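Local coordinates for uncharacterized protein (Leptospira interrogans serogroup Icterohaemorrhagiae serovar copenhageni, PDB 6ULO) that is of unknown function but has a domain probably related to the NADP-binding Rossmann families and is probably anchored to a membrane by a transmembrane helix, at residues E50-L53 and D54-I57; N75-I78 and A79-K83; P233-F236 and K237-I240; S284-Q287 and K288-S292. All blocks are in the same frame, centred on the assembly; numbering follows the deposited sequence.

Interaction 1 of 4, residues E50-L53 and D54-I57; sequences EDRL and DLLI
Arg-52 and Asp-54 meet as a side-on, two-pronged salt bridge just ahead of helix 57-60. Arg-52 NE gives its hydrogen to Asp-54 OD1 at 3.0 Å, and Arg-52 NH2 reaches Asp-54 OD2 at 2.9 Å, the second bond nearly straight at 172°. The guanidinium and carboxylate planes are 26° apart, nearly coplanar; OD1 is met on its syn lone pair, whereas NH2 meets OD2 on the syn side but out of the carboxylate plane. Arg-52 folds back on itself, with bends at chi2 (-58°) and chi3 that turn the guanidinium toward its near neighbour in sequence. Leu-55 CG lies over one face of the guanidinium, toward its rim, and Leu-55 CD2 comes within 3.5 Å of Arg-52 NH2. Behind these side chains the backbone winds as a 3-10 turn: Leu-55 N bonds to Arg-52 O, and Leu-56 N to Leu-53 O at 2.9 Å. Leu-53 and Leu-56 therefore point the same way, side by side, with Leu-53 CD2 3.8 Å from Leu-56 CD1. A water donates to both Asp-51 O and Asp-54 OD1, the latter at 2.7 Å, so OD1 is gripped twice. Further out, Arg-52 NH1 bonds to Pro-266 O and Tyr-167 makes a cation-pi contact with the arginine, while Asp-51 pairs with Arg-156 and Ser-271. The guanidinium is thus held by a carboxylate, a carbonyl and an aromatic ring, which fixes its rotation. With two N-H donors and a water directed at it, the Asp-54 carboxylate would be expected to stay ionised.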
ATOM      1  N   GLU A  50      -4.942 -10.249  -3.635  1.00 11.52           N
ATOM      2  CA  GLU A  50      -4.832  -9.855  -5.039  1.00 11.18           C
ATOM      3  C   GLU A  50      -3.656 -10.616  -5.644  1.00 11.78           C
ATOM      4  O   GLU A  50      -2.500 -10.345  -5.302  1.00 13.21           O
ATOM      5  CB  GLU A  50      -4.635  -8.335  -5.118  1.00 12.98           C
ATOM      6  CG  GLU A  50      -5.895  -7.646  -4.534  1.00 13.06           C
ATOM      7  CD  GLU A  50      -5.756  -6.133  -4.242  1.00 12.57           C
ATOM      8  OE1 GLU A  50      -4.638  -5.583  -4.408  1.00 13.58           O
ATOM      9  OE2 GLU A  50      -6.783  -5.483  -3.860  1.00 13.35           O
ATOM     10  N   ASP A  51      -3.933 -11.545  -6.561  1.00 11.34           N
ATOM     11  CA  ASP A  51      -2.927 -12.475  -7.075  1.00 11.60           C
ATOM     12  C   ASP A  51      -2.295 -12.063  -8.395  1.00 10.88           C
ATOM     13  O   ASP A  51      -1.426 -12.790  -8.897  1.00 12.34           O
ATOM     14  CB  ASP A  51      -3.518 -13.874  -7.267  1.00 13.08           C
ATOM     15  CG  ASP A  51      -3.989 -14.488  -5.976  1.00 15.80           C
ATOM     16  OD1 ASP A  51      -3.383 -14.205  -4.924  1.00 16.18           O
ATOM     17  OD2 ASP A  51      -5.007 -15.226  -5.995  1.00 18.60           O
ATOM     18  N   ARG A  52      -2.693 -10.937  -8.991  1.00 11.04           N
ATOM     19  CA  ARG A  52      -2.159 -10.535 -10.276  1.00 12.11           C
ATOM     20  C   ARG A  52      -1.637  -9.115 -10.230  1.00 11.27           C
ATOM     21  O   ARG A  52      -1.744  -8.370 -11.202  1.00 11.61           O
ATOM     22  CB  ARG A  52      -3.166 -10.743 -11.415  1.00 11.72           C
ATOM     23  CG  ARG A  52      -3.503 -12.233 -11.675  1.00 12.37           C
ATOM     24  CD  ARG A  52      -2.263 -13.081 -12.014  1.00 12.02           C
ATOM     25  NE  ARG A  52      -1.346 -12.456 -12.961  1.00 12.29           N
ATOM     26  CZ  ARG A  52      -1.512 -12.409 -14.289  1.00 12.89           C
ATOM     27  NH1 ARG A  52      -2.601 -12.923 -14.859  1.00 13.79           N
ATOM     28  NH2 ARG A  52      -0.585 -11.825 -15.055  1.00 14.05           N
ATOM     29  N   LEU A  53      -0.964  -8.746  -9.131  1.00 11.33           N
ATOM     30  CA  LEU A  53      -0.380  -7.411  -9.052  1.00 11.73           C
ATOM     31  C   LEU A  53       0.667  -7.197 -10.125  1.00 11.06           C
ATOM     32  O   LEU A  53       0.959  -6.050 -10.463  1.00 11.72           O
ATOM     33  CB  LEU A  53       0.203  -7.161  -7.663  1.00 13.32           C
ATOM     34  CG  LEU A  53      -0.853  -7.130  -6.561  1.00 14.11           C
ATOM     35  CD1 LEU A  53      -0.184  -7.296  -5.187  1.00 15.84           C
ATOM     36  CD2 LEU A  53      -1.659  -5.824  -6.632  1.00 15.44           C
ATOM     37  N   ASP A  54       1.245  -8.277 -10.678  1.00 11.58           N
ATOM     38  CA  ASP A  54       2.215  -8.108 -11.740  1.00 11.95           C
ATOM     39  C   ASP A  54       1.647  -7.391 -12.957  1.00 11.10           C
ATOM     40  O   ASP A  54       2.417  -6.811 -13.729  1.00 12.18           O
ATOM     41  CB  ASP A  54       2.795  -9.462 -12.177  1.00 12.88           C
ATOM     42  CG  ASP A  54       1.738 -10.465 -12.619  1.00 13.28           C
ATOM     43  OD1 ASP A  54       0.836 -10.806 -11.806  1.00 12.19           O
ATOM     44  OD2 ASP A  54       1.810 -10.920 -13.778  1.00 14.34           O
ATOM     45  N   LEU A  55       0.321  -7.402 -13.146  1.00 11.96           N
ATOM     46  CA  LEU A  55      -0.257  -6.642 -14.255  1.00 12.28           C
ATOM     47  C   LEU A  55       0.016  -5.153 -14.120  1.00 12.11           C
ATOM     48  O   LEU A  55      -0.079  -4.417 -15.102  1.00 13.26           O
ATOM     49  CB  LEU A  55      -1.761  -6.868 -14.322  1.00 12.23           C
ATOM     50  CG  LEU A  55      -2.160  -8.314 -14.646  1.00 13.39           C
ATOM     51  CD1 LEU A  55      -3.684  -8.446 -14.481  1.00 15.40           C
ATOM     52  CD2 LEU A  55      -1.730  -8.704 -16.063  1.00 14.36           C
ATOM     53  N   LEU A  56       0.343  -4.684 -12.917  1.00 11.41           N
ATOM     54  CA  LEU A  56       0.610  -3.266 -12.700  1.00 12.46           C
ATOM     55  C   LEU A  56       1.992  -2.851 -13.164  1.00 11.55           C
ATOM     56  O   LEU A  56       2.225  -1.647 -13.329  1.00 12.71           O
ATOM     57  CB  LEU A  56       0.504  -2.958 -11.210  1.00 13.01           C
ATOM     58  CG  LEU A  56      -0.868  -3.204 -10.581  1.00 12.89           C
ATOM     59  CD1 LEU A  56      -0.778  -3.033  -9.088  1.00 13.16           C
ATOM     60  CD2 LEU A  56      -1.941  -2.298 -11.205  1.00 13.60           C
ATOM     61  N   ILE A  57       2.935  -3.803 -13.311  1.00 11.79           N
ATOM     62  CA  ILE A  57       4.332  -3.438 -13.556  1.00 12.45           C
ATOM     63  C   ILE A  57       4.514  -2.388 -14.643  1.00 13.76           C
ATOM     64  O   ILE A  57       5.186  -1.388 -14.389  1.00 13.61           O
ATOM     65  CB  ILE A  57       5.195  -4.685 -13.763  1.00 13.59           C
ATOM     66  CG1 ILE A  57       5.245  -5.525 -12.481  1.00 13.29           C
ATOM     67  CG2 ILE A  57       6.617  -4.260 -14.223  1.00 14.89           C
ATOM     68  CD1 ILE A  57       5.856  -6.906 -12.710  1.00 14.45           C
TER
HETATM   69  O   HOH W   1       1.140 -12.579  -9.784  1.00 13.36           O

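Interaction 2 of 4, residues N75-I78 and A79-K83; sequences NLTI and AAWAK
Thr-77 and Trp-81, one helical turn apart, form the tight part of this contact through a CH-pi interaction. The methyl CG2 of Thr-77 sits over the six-membered ring of the indole, 3.6 Å from its centroid and 22° off the normal; its closest ring atom is Trp-81 CZ2 at 3.4 Å. With OG1 beside the backbone N (chi1 -65°), CG2 is the branch turned along the helix toward the ring. The carbonyl oxygen Thr-77 O lies over the rim of the indole and also accepts from Trp-81 N at 3.3 Å, a longer bond than that of Ala-79 N to Asn-75 O at 2.9 Å. Ile-78 meets the indole more loosely, its CG1 standing 4.4 Å from Trp-81 CZ3. At the exposed end, Lys-83 extends away from the rest of the segment; with positive phi it is the C-prime residue of a Schellman motif, in which Lys-83 N bonds to Ala-80 O at 3.2 Å and Ser-84 N to Ala-79 O. The indole is anchored further by its NE1, which donates to Lys-170 O. Helix 74-82 is the crossover of the beta-alpha-beta unit 66-69, 74-82, 86-91: Ile-78 and Ala-82 pack on Ile-220 of strand 218-222, Leu-76 and Ala-79 on Ile-87 of strand 86-91, and Ala-80 on Ile-182 of helix 176-187.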
ATOM      1  N   ASN A  75       1.961  -3.242  -0.762  1.00  9.40           N
ATOM      2  CA  ASN A  75       2.448  -1.887  -1.005  1.00  9.63           C
ATOM      3  C   ASN A  75       3.950  -1.860  -1.223  1.00 10.81           C
ATOM      4  O   ASN A  75       4.447  -1.027  -1.987  1.00 10.88           O
ATOM      5  CB  ASN A  75       2.095  -1.011   0.185  1.00  9.63           C
ATOM      6  CG  ASN A  75       0.592  -0.801   0.273  1.00  9.43           C
ATOM      7  OD1 ASN A  75       0.010  -0.095  -0.551  1.00 10.31           O
ATOM      8  ND2 ASN A  75      -0.040  -1.402   1.267  1.00 11.14           N
ATOM      9  N   LEU A  76       4.679  -2.716  -0.510  1.00 10.41           N
ATOM     10  CA  LEU A  76       6.126  -2.780  -0.693  1.00  9.96           C
ATOM     11  C   LEU A  76       6.457  -3.350  -2.068  1.00 10.19           C
ATOM     12  O   LEU A  76       7.399  -2.901  -2.728  1.00 11.15           O
ATOM     13  CB  LEU A  76       6.761  -3.581   0.444  1.00  9.39           C
ATOM     14  CG  LEU A  76       6.371  -3.061   1.829  1.00 10.49           C
ATOM     15  CD1 LEU A  76       7.054  -3.899   2.889  1.00 12.26           C
ATOM     16  CD2 LEU A  76       6.717  -1.602   2.063  1.00 11.60           C
ATOM     17  N   THR A  77       5.674  -4.337  -2.535  1.00  9.98           N
ATOM     18  CA  THR A  77       5.857  -4.823  -3.897  1.00 10.41           C
ATOM     19  C   THR A  77       5.719  -3.687  -4.903  1.00 10.13           C
ATOM     20  O   THR A  77       6.590  -3.503  -5.776  1.00 10.87           O
ATOM     21  CB  THR A  77       4.846  -5.923  -4.179  1.00 10.97           C
ATOM     22  OG1 THR A  77       5.160  -7.014  -3.311  1.00 12.05           O
ATOM     23  CG2 THR A  77       4.897  -6.396  -5.634  1.00 12.09           C
ATOM     24  N   ILE A  78       4.626  -2.917  -4.810  1.00 10.52           N
ATOM     25  CA  ILE A  78       4.385  -1.911  -5.835  1.00 10.83           C
ATOM     26  C   ILE A  78       5.408  -0.783  -5.719  1.00 10.36           C
ATOM     27  O   ILE A  78       5.918  -0.274  -6.730  1.00 11.27           O
ATOM     28  CB  ILE A  78       2.946  -1.387  -5.721  1.00 10.77           C
ATOM     29  CG1 ILE A  78       1.929  -2.523  -5.865  1.00 11.49           C
ATOM     30  CG2 ILE A  78       2.698  -0.273  -6.710  1.00 12.01           C
ATOM     31  CD1 ILE A  78       0.470  -2.113  -5.541  1.00 11.94           C
ATOM     32  N   ALA A  79       5.732  -0.377  -4.476  1.00 10.44           N
ATOM     33  CA  ALA A  79       6.693   0.709  -4.258  1.00 10.77           C
ATOM     34  C   ALA A  79       8.082   0.345  -4.766  1.00 10.47           C
ATOM     35  O   ALA A  79       8.816   1.219  -5.252  1.00 11.50           O
ATOM     36  CB  ALA A  79       6.764   1.069  -2.781  1.00 12.26           C
ATOM     37  N   ALA A  80       8.488  -0.931  -4.646  1.00 11.55           N
ATOM     38  CA  ALA A  80       9.788  -1.312  -5.187  1.00 11.59           C
ATOM     39  C   ALA A  80       9.799  -1.182  -6.706  1.00 11.68           C
ATOM     40  O   ALA A  80      10.782  -0.722  -7.294  1.00 13.70           O
ATOM     41  CB  ALA A  80      10.144  -2.738  -4.748  1.00 12.09           C
ATOM     42  N   TRP A  81       8.715  -1.615  -7.366  1.00 11.99           N
ATOM     43  CA  TRP A  81       8.624  -1.442  -8.818  1.00 12.22           C
ATOM     44  C   TRP A  81       8.685   0.031  -9.190  1.00 12.36           C
ATOM     45  O   TRP A  81       9.318   0.414 -10.187  1.00 13.24           O
ATOM     46  CB  TRP A  81       7.309  -2.032  -9.314  1.00 11.85           C
ATOM     47  CG  TRP A  81       7.184  -3.519  -9.191  1.00 11.39           C
ATOM     48  CD1 TRP A  81       8.203  -4.417  -9.069  1.00 12.03           C
ATOM     49  CD2 TRP A  81       5.975  -4.278  -9.136  1.00 12.05           C
ATOM     50  NE1 TRP A  81       7.705  -5.715  -8.971  1.00 12.36           N
ATOM     51  CE2 TRP A  81       6.337  -5.645  -9.017  1.00 11.68           C
ATOM     52  CE3 TRP A  81       4.618  -3.945  -9.200  1.00 11.48           C
ATOM     53  CZ2 TRP A  81       5.386  -6.662  -8.979  1.00 11.94           C
ATOM     54  CZ3 TRP A  81       3.666  -4.950  -9.117  1.00 12.11           C
ATOM     55  CH2 TRP A  81       4.053  -6.289  -9.046  1.00 11.94           C
ATOM     56  N   ALA A  82       7.986   0.872  -8.423  1.00 12.34           N
ATOM     57  CA  ALA A  82       7.941   2.301  -8.707  1.00 12.30           C
ATOM     58  C   ALA A  82       9.225   3.016  -8.320  1.00 13.33           C
ATOM     59  O   ALA A  82       9.443   4.146  -8.775  1.00 13.87           O
ATOM     60  CB  ALA A  82       6.764   2.918  -7.958  1.00 13.09           C
ATOM     61  N   LYS A  83      10.091   2.390  -7.518  1.00 12.27           N
ATOM     62  CA  LYS A  83      11.208   3.107  -6.897  1.00 13.34           C
ATOM     63  C   LYS A  83      10.707   4.363  -6.178  1.00 13.65           C
ATOM     64  O   LYS A  83      11.247   5.470  -6.323  1.00 14.13           O
ATOM     65  CB  LYS A  83      12.321   3.407  -7.909  1.00 16.93           C
ATOM     66  CG  LYS A  83      12.888   2.137  -8.512  1.00 19.68           C
ATOM     67  CD  LYS A  83      13.954   2.418  -9.526  1.00 23.28           C
ATOM     68  CE  LYS A  83      14.437   1.110 -10.154  1.00 26.35           C
ATOM     69  NZ  LYS A  83      15.667   1.326 -10.938  1.00 29.47           N
TER

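Interaction 3 of 4, residues P233-F236 and K237-I240; sequences PQEF and KNSI
Phe-236 carries its ring with CG anti to the backbone N (chi1 177°), and Ile-240 keeps CG1 beside its own N, which brings the two together one turn apart on the first turns of helix 234-241. The result is an i to i+4 CH-pi contact. Ile-240 CG1 stands over the ring face of Phe-236, 3.8 Å from the centroid and 15° off the normal, its nearest ring atom being Phe-236 CZ at 3.7 Å. Pro-233 is the N-cap residue, and its O accepts from Lys-237 N as the first of a run of i to i+4 backbone bonds that continues to Ile-240 N on Phe-236 O.

The other side of the helix is polar and faces solvent. Gln-234, bent at chi2, brings NE2 to Asn-238 OD1 at 3.0 Å; the acceptor lies in the amide plane of Gln-234, but the donor sits well above the carbonyl plane of Asn-238, and the two amide planes are turned 54° apart. One water accepts from Lys-237 NZ at 2.7 Å and donates to Gln-234 OE1, so both ends of the Gln-234 amide are engaged. Phe-236 and Ile-240 together face helix 283-291, and Tyr-232 lies nearly parallel to the Phe-236 ring. Apolar packing thus serves the helix-helix interface, while amides and waters tie successive turns on the outer side. There a second water bridges two side chains, its oxygen 2.7 Å from Glu-235 OE1, to which it donates, and 2.9 Å from Asn-238 ND2, from which it accepts.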
ATOM      1  N   PRO A 233     -17.358  10.498  -0.211  1.00 15.59           N
ATOM      2  CA  PRO A 233     -17.878  11.618   0.586  1.00 16.36           C
ATOM      3  C   PRO A 233     -16.960  12.836   0.486  1.00 16.13           C
ATOM      4  O   PRO A 233     -15.833  12.770  -0.024  1.00 14.91           O
ATOM      5  CB  PRO A 233     -17.846  11.048   2.007  1.00 17.49           C
ATOM      6  CG  PRO A 233     -16.567  10.233   1.991  1.00 17.31           C
ATOM      7  CD  PRO A 233     -16.521   9.591   0.595  1.00 16.34           C
ATOM      8  N   GLN A 234     -17.443  13.950   1.043  1.00 16.76           N
ATOM      9  CA  GLN A 234     -16.737  15.220   0.921  1.00 17.07           C
ATOM     10  C   GLN A 234     -15.318  15.177   1.486  1.00 15.88           C
ATOM     11  O   GLN A 234     -14.398  15.738   0.885  1.00 16.16           O
ATOM     12  CB  GLN A 234     -17.547  16.302   1.611  1.00 19.59           C
ATOM     13  CG  GLN A 234     -17.065  17.685   1.310  1.00 22.09           C
ATOM     14  CD  GLN A 234     -17.178  17.998  -0.152  1.00 25.23           C
ATOM     15  OE1 GLN A 234     -18.235  17.788  -0.766  1.00 26.98           O
ATOM     16  NE2 GLN A 234     -16.086  18.473  -0.739  1.00 26.56           N
ATOM     17  N   GLU A 235     -15.115  14.557   2.651  1.00 15.75           N
ATOM     18  CA  GLU A 235     -13.776  14.599   3.233  1.00 16.69           C
ATOM     19  C   GLU A 235     -12.762  13.883   2.351  1.00 14.47           C
ATOM     20  O   GLU A 235     -11.621  14.326   2.234  1.00 14.99           O
ATOM     21  CB  GLU A 235     -13.759  14.038   4.651  1.00 19.45           C
ATOM     22  CG  GLU A 235     -14.338  14.973   5.739  1.00 22.03           C
ATOM     23  CD  GLU A 235     -13.587  16.341   5.967  1.00 24.67           C
ATOM     24  OE1 GLU A 235     -12.385  16.522   5.619  1.00 25.19           O
ATOM     25  OE2 GLU A 235     -14.216  17.266   6.537  1.00 26.50           O
ATOM     26  N   PHE A 236     -13.170  12.796   1.692  1.00 13.71           N
ATOM     27  CA  PHE A 236     -12.280  12.083   0.787  1.00 13.16           C
ATOM     28  C   PHE A 236     -12.020  12.908  -0.463  1.00 13.08           C
ATOM     29  O   PHE A 236     -10.879  12.996  -0.940  1.00 13.89           O
ATOM     30  CB  PHE A 236     -12.913  10.738   0.433  1.00 12.93           C
ATOM     31  CG  PHE A 236     -12.124   9.927  -0.554  1.00 12.66           C
ATOM     32  CD1 PHE A 236     -11.168   9.026  -0.126  1.00 13.22           C
ATOM     33  CD2 PHE A 236     -12.391   9.990  -1.914  1.00 12.84           C
ATOM     34  CE1 PHE A 236     -10.456   8.243  -1.047  1.00 13.74           C
ATOM     35  CE2 PHE A 236     -11.692   9.222  -2.831  1.00 13.27           C
ATOM     36  CZ  PHE A 236     -10.709   8.350  -2.408  1.00 12.91           C
ATOM     37  N   LYS A 237     -13.057  13.573  -0.986  1.00 13.45           N
ATOM     38  CA  LYS A 237     -12.827  14.441  -2.124  1.00 13.34           C
ATOM     39  C   LYS A 237     -11.804  15.519  -1.774  1.00 13.25           C
ATOM     40  O   LYS A 237     -10.861  15.766  -2.532  1.00 13.95           O
ATOM     41  CB  LYS A 237     -14.142  15.090  -2.543  1.00 14.63           C
ATOM     42  CG  LYS A 237     -15.181  14.122  -3.088  1.00 15.54           C
ATOM     43  CD  LYS A 237     -16.520  14.841  -3.327  1.00 16.84           C
ATOM     44  CE  LYS A 237     -17.489  13.930  -4.009  1.00 17.93           C
ATOM     45  NZ  LYS A 237     -18.755  14.648  -4.278  1.00 19.26           N
ATOM     46  N   ASN A 238     -11.984  16.179  -0.627  1.00 13.93           N
ATOM     47  CA  ASN A 238     -11.057  17.236  -0.236  1.00 14.53           C
ATOM     48  C   ASN A 238      -9.645  16.705  -0.060  1.00 13.12           C
ATOM     49  O   ASN A 238      -8.676  17.351  -0.483  1.00 13.40           O
ATOM     50  CB  ASN A 238     -11.504  17.876   1.078  1.00 16.84           C
ATOM     51  CG  ASN A 238     -12.707  18.730   0.923  1.00 19.52           C
ATOM     52  OD1 ASN A 238     -13.145  19.050  -0.186  1.00 21.75           O
ATOM     53  ND2 ASN A 238     -13.270  19.108   2.048  1.00 20.22           N
ATOM     54  N   SER A 239      -9.497  15.537   0.573  1.00 13.03           N
ATOM     55  CA  SER A 239      -8.139  15.066   0.817  0.59 13.02           C
ATOM     56  C   SER A 239      -7.446  14.662  -0.485  1.00 12.70           C
ATOM     57  O   SER A 239      -6.258  14.950  -0.651  1.00 13.48           O
ATOM     58  CB  SER A 239      -8.089  13.960   1.876  0.59 13.81           C
ATOM     59  OG  SER A 239      -8.826  12.846   1.445  0.59 14.28           O
ATOM     60  N   ILE A 240      -8.158  14.034  -1.434  1.00 12.89           N
ATOM     61  CA  ILE A 240      -7.513  13.681  -2.696  1.00 12.16           C
ATOM     62  C   ILE A 240      -7.182  14.932  -3.506  1.00 12.25           C
ATOM     63  O   ILE A 240      -6.099  15.028  -4.097  1.00 14.00           O
ATOM     64  CB  ILE A 240      -8.333  12.650  -3.489  1.00 12.36           C
ATOM     65  CG1 ILE A 240      -8.552  11.386  -2.640  1.00 12.91           C
ATOM     66  CG2 ILE A 240      -7.640  12.340  -4.822  1.00 14.29           C
ATOM     67  CD1 ILE A 240      -7.317  10.646  -2.291  1.00 13.58           C
TER
HETATM   68  O   HOH W   2     -19.617  15.524  -1.842  1.00 42.61           O
HETATM   69  O   HOH W   3     -11.611  18.840   4.469  1.00 26.39           O

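Interaction 4 of 4, residues S284-Q287 and K288-S292; sequences SNFQ and KWLSS
This is an i to i+4 contact within helix 283-291, which directly follows strand 277-282, and it pairs an aromatic-aliphatic face with a polar-indole one. On the first, Leu-290 CD1 lies over the ring of Phe-286 in a CH-pi interaction, 3.9 Å from the centroid and 17° off the normal. Its nearest ring atom is Phe-286 CE2 at 3.7 Å, while Leu-290 CD2 approaches the rim at Phe-286 CE1, 3.9 Å away. On the second face Asn-285 and Trp-289 run side by side. Asn-285, its CG anti to the backbone N (chi1 179°), directs its amide along the helix, leaving OD1 at the indole edge, 3.0 Å from Trp-289 NE1. Both polar groups have partners beyond the helix: Lys-320 O accepts from Trp-289 NE1 and from Asn-285 ND2, and Gln-281 NE2 donates to Asn-285 OD1. In residues 288-292, a serine hydroxyl bonds back to a main-chain carbonyl, Ser-292 OG to Trp-289 O at 2.8 Å. Arg-253 makes a cation-pi contact with the Phe-286 ring. Trp-289 packs on Val-302 and Glu-305 of helix 299-306 and on Gln-281 of strand 277-282, whereas Phe-286 and Leu-290 pack on Phe-236 and Ile-240 of helix 234-241, placing helix 283-291 between these two helices.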
ATOM      1  N   SER A 284      -4.443  13.039 -11.271  1.00 15.12           N
ATOM      2  CA  SER A 284      -5.060  14.265 -11.787  1.00 17.01           C
ATOM      3  C   SER A 284      -6.417  13.977 -12.424  1.00 16.05           C
ATOM      4  O   SER A 284      -7.364  14.765 -12.272  1.00 16.26           O
ATOM      5  CB  SER A 284      -4.144  14.920 -12.815  1.00 18.55           C
ATOM      6  OG  SER A 284      -3.958  14.050 -13.917  1.00 20.67           O
ATOM      7  N   ASN A 285      -6.522  12.869 -13.164  1.00 16.03           N
ATOM      8  CA  ASN A 285      -7.800  12.467 -13.752  1.00 16.73           C
ATOM      9  C   ASN A 285      -8.806  12.136 -12.655  1.00 15.43           C
ATOM     10  O   ASN A 285      -9.956  12.594 -12.688  1.00 15.21           O
ATOM     11  CB  ASN A 285      -7.560  11.275 -14.693  1.00 17.22           C
ATOM     12  CG  ASN A 285      -8.846  10.765 -15.354  1.00 17.44           C
ATOM     13  OD1 ASN A 285      -9.668  10.134 -14.700  1.00 17.50           O
ATOM     14  ND2 ASN A 285      -9.009  11.023 -16.658  1.00 20.18           N
ATOM     15  N   PHE A 286      -8.371  11.406 -11.639  1.00 14.56           N
ATOM     16  CA  PHE A 286      -9.256  11.070 -10.532  1.00 13.18           C
ATOM     17  C   PHE A 286      -9.761  12.325  -9.832  1.00 13.97           C
ATOM     18  O   PHE A 286     -10.922  12.385  -9.445  1.00 13.52           O
ATOM     19  CB  PHE A 286      -8.500  10.154  -9.569  1.00 12.83           C
ATOM     20  CG  PHE A 286      -9.327   9.572  -8.452  1.00 13.01           C
ATOM     21  CD1 PHE A 286     -10.604   9.052  -8.693  1.00 13.24           C
ATOM     22  CD2 PHE A 286      -8.797   9.480  -7.162  1.00 13.20           C
ATOM     23  CE1 PHE A 286     -11.334   8.460  -7.670  1.00 13.82           C
ATOM     24  CE2 PHE A 286      -9.523   8.874  -6.132  1.00 13.30           C
ATOM     25  CZ  PHE A 286     -10.791   8.353  -6.387  1.00 13.20           C
ATOM     26  N   GLN A 287      -8.907  13.338  -9.678  1.00 14.45           N
ATOM     27  CA  GLN A 287      -9.326  14.596  -9.063  1.00 14.23           C
ATOM     28  C   GLN A 287     -10.438  15.275  -9.861  1.00 14.82           C
ATOM     29  O   GLN A 287     -11.352  15.854  -9.271  1.00 14.61           O
ATOM     30  CB  GLN A 287      -8.123  15.526  -8.901  1.00 15.20           C
ATOM     31  CG  GLN A 287      -7.144  15.020  -7.831  1.00 15.61           C
ATOM     32  CD  GLN A 287      -5.832  15.798  -7.857  1.00 15.72           C
ATOM     33  OE1 GLN A 287      -5.463  16.327  -8.894  1.00 17.12           O
ATOM     34  NE2 GLN A 287      -5.141  15.878  -6.723  1.00 16.46           N
ATOM     35  N   LYS A 288     -10.412  15.155 -11.198  1.00 15.94           N
ATOM     36  CA  LYS A 288     -11.531  15.636 -12.008  1.00 17.68           C
ATOM     37  C   LYS A 288     -12.819  14.890 -11.676  1.00 16.90           C
ATOM     38  O   LYS A 288     -13.883  15.500 -11.504  1.00 17.10           O
ATOM     39  CB  LYS A 288     -11.233  15.501 -13.503  1.00 18.98           C
ATOM     40  CG  LYS A 288     -10.037  16.257 -14.033  1.00 21.45           C
ATOM     41  CD  LYS A 288      -9.832  15.932 -15.530  1.00 23.77           C
ATOM     42  CE  LYS A 288      -8.772  16.798 -16.165  1.00 24.61           C
ATOM     43  NZ  LYS A 288      -9.148  18.252 -16.194  1.00 24.43           N
ATOM     44  N   TRP A 289     -12.763  13.553 -11.626  1.00 15.90           N
ATOM     45  CA  TRP A 289     -13.971  12.801 -11.294  1.00 15.87           C
ATOM     46  C   TRP A 289     -14.510  13.199  -9.928  1.00 15.76           C
ATOM     47  O   TRP A 289     -15.715  13.394  -9.759  1.00 16.58           O
ATOM     48  CB  TRP A 289     -13.692  11.290 -11.357  1.00 15.87           C
ATOM     49  CG  TRP A 289     -13.564  10.819 -12.766  1.00 16.54           C
ATOM     50  CD1 TRP A 289     -12.408  10.711 -13.508  1.00 17.92           C
ATOM     51  CD2 TRP A 289     -14.623  10.352 -13.603  1.00 18.28           C
ATOM     52  NE1 TRP A 289     -12.706  10.233 -14.774  1.00 18.60           N
ATOM     53  CE2 TRP A 289     -14.052  10.000 -14.845  1.00 18.46           C
ATOM     54  CE3 TRP A 289     -16.007  10.210 -13.429  1.00 19.12           C
ATOM     55  CZ2 TRP A 289     -14.815   9.532 -15.899  1.00 20.05           C
ATOM     56  CZ3 TRP A 289     -16.755   9.733 -14.485  1.00 19.24           C
ATOM     57  CH2 TRP A 289     -16.157   9.398 -15.691  1.00 20.40           C
ATOM     58  N   LEU A 290     -13.624  13.349  -8.948  1.00 14.95           N
ATOM     59  CA  LEU A 290     -14.065  13.676  -7.591  1.00 14.09           C
ATOM     60  C   LEU A 290     -14.646  15.079  -7.495  1.00 15.42           C
ATOM     61  O   LEU A 290     -15.451  15.336  -6.597  1.00 18.34           O
ATOM     62  CB  LEU A 290     -12.898  13.507  -6.626  1.00 14.21           C
ATOM     63  CG  LEU A 290     -12.382  12.074  -6.436  1.00 14.11           C
ATOM     64  CD1 LEU A 290     -11.202  12.150  -5.500  1.00 13.99           C
ATOM     65  CD2 LEU A 290     -13.502  11.213  -5.889  1.00 15.30           C
ATOM     66  N   SER A 291     -14.227  15.995  -8.362  1.00 14.26           N
ATOM     67  CA  SER A 291     -14.713  17.368  -8.316  0.56 14.82           C
ATOM     68  C   SER A 291     -16.021  17.552  -9.068  1.00 15.34           C
ATOM     69  O   SER A 291     -16.634  18.605  -8.941  1.00 16.73           O
ATOM     70  CB  SER A 291     -13.669  18.322  -8.917  0.56 14.84           C
ATOM     71  OG  SER A 291     -13.522  18.125 -10.312  0.56 15.20           O
ATOM     72  N   SER A 292     -16.449  16.554  -9.854  1.00 16.76           N
ATOM     73  CA  SER A 292     -17.559  16.683 -10.792  1.00 20.15           C
ATOM     74  C   SER A 292     -18.932  16.794 -10.132  1.00 22.82           C
ATOM     75  O   SER A 292     -19.864  17.271 -10.781  1.00 24.86           O
ATOM     76  CB  SER A 292     -17.559  15.472 -11.740  1.00 21.49           C
ATOM     77  OG  SER A 292     -17.978  14.263 -11.085  1.00 22.43           O
TER

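All four contacts are local, and they follow one another along the chain without nesting or crossing. Interaction 1 closes the turn that leads into helix 57-60, and interaction 2 joins the turns of helix 74-82. These two touch, Leu-53 O approaching Trp-81 CZ3 at 3.2 Å and Ile-57 also packing on the indole, so the loop lies against the crossover helix. Much later in the chain, interactions 3 and 4 join turns of helices 234-241 and 283-291, which pack together, with a probable hydrogen bond from Gln-287 NE2 to Ile-240 O. The two pairs stay separate, with centres about 25 to 27 Å apart.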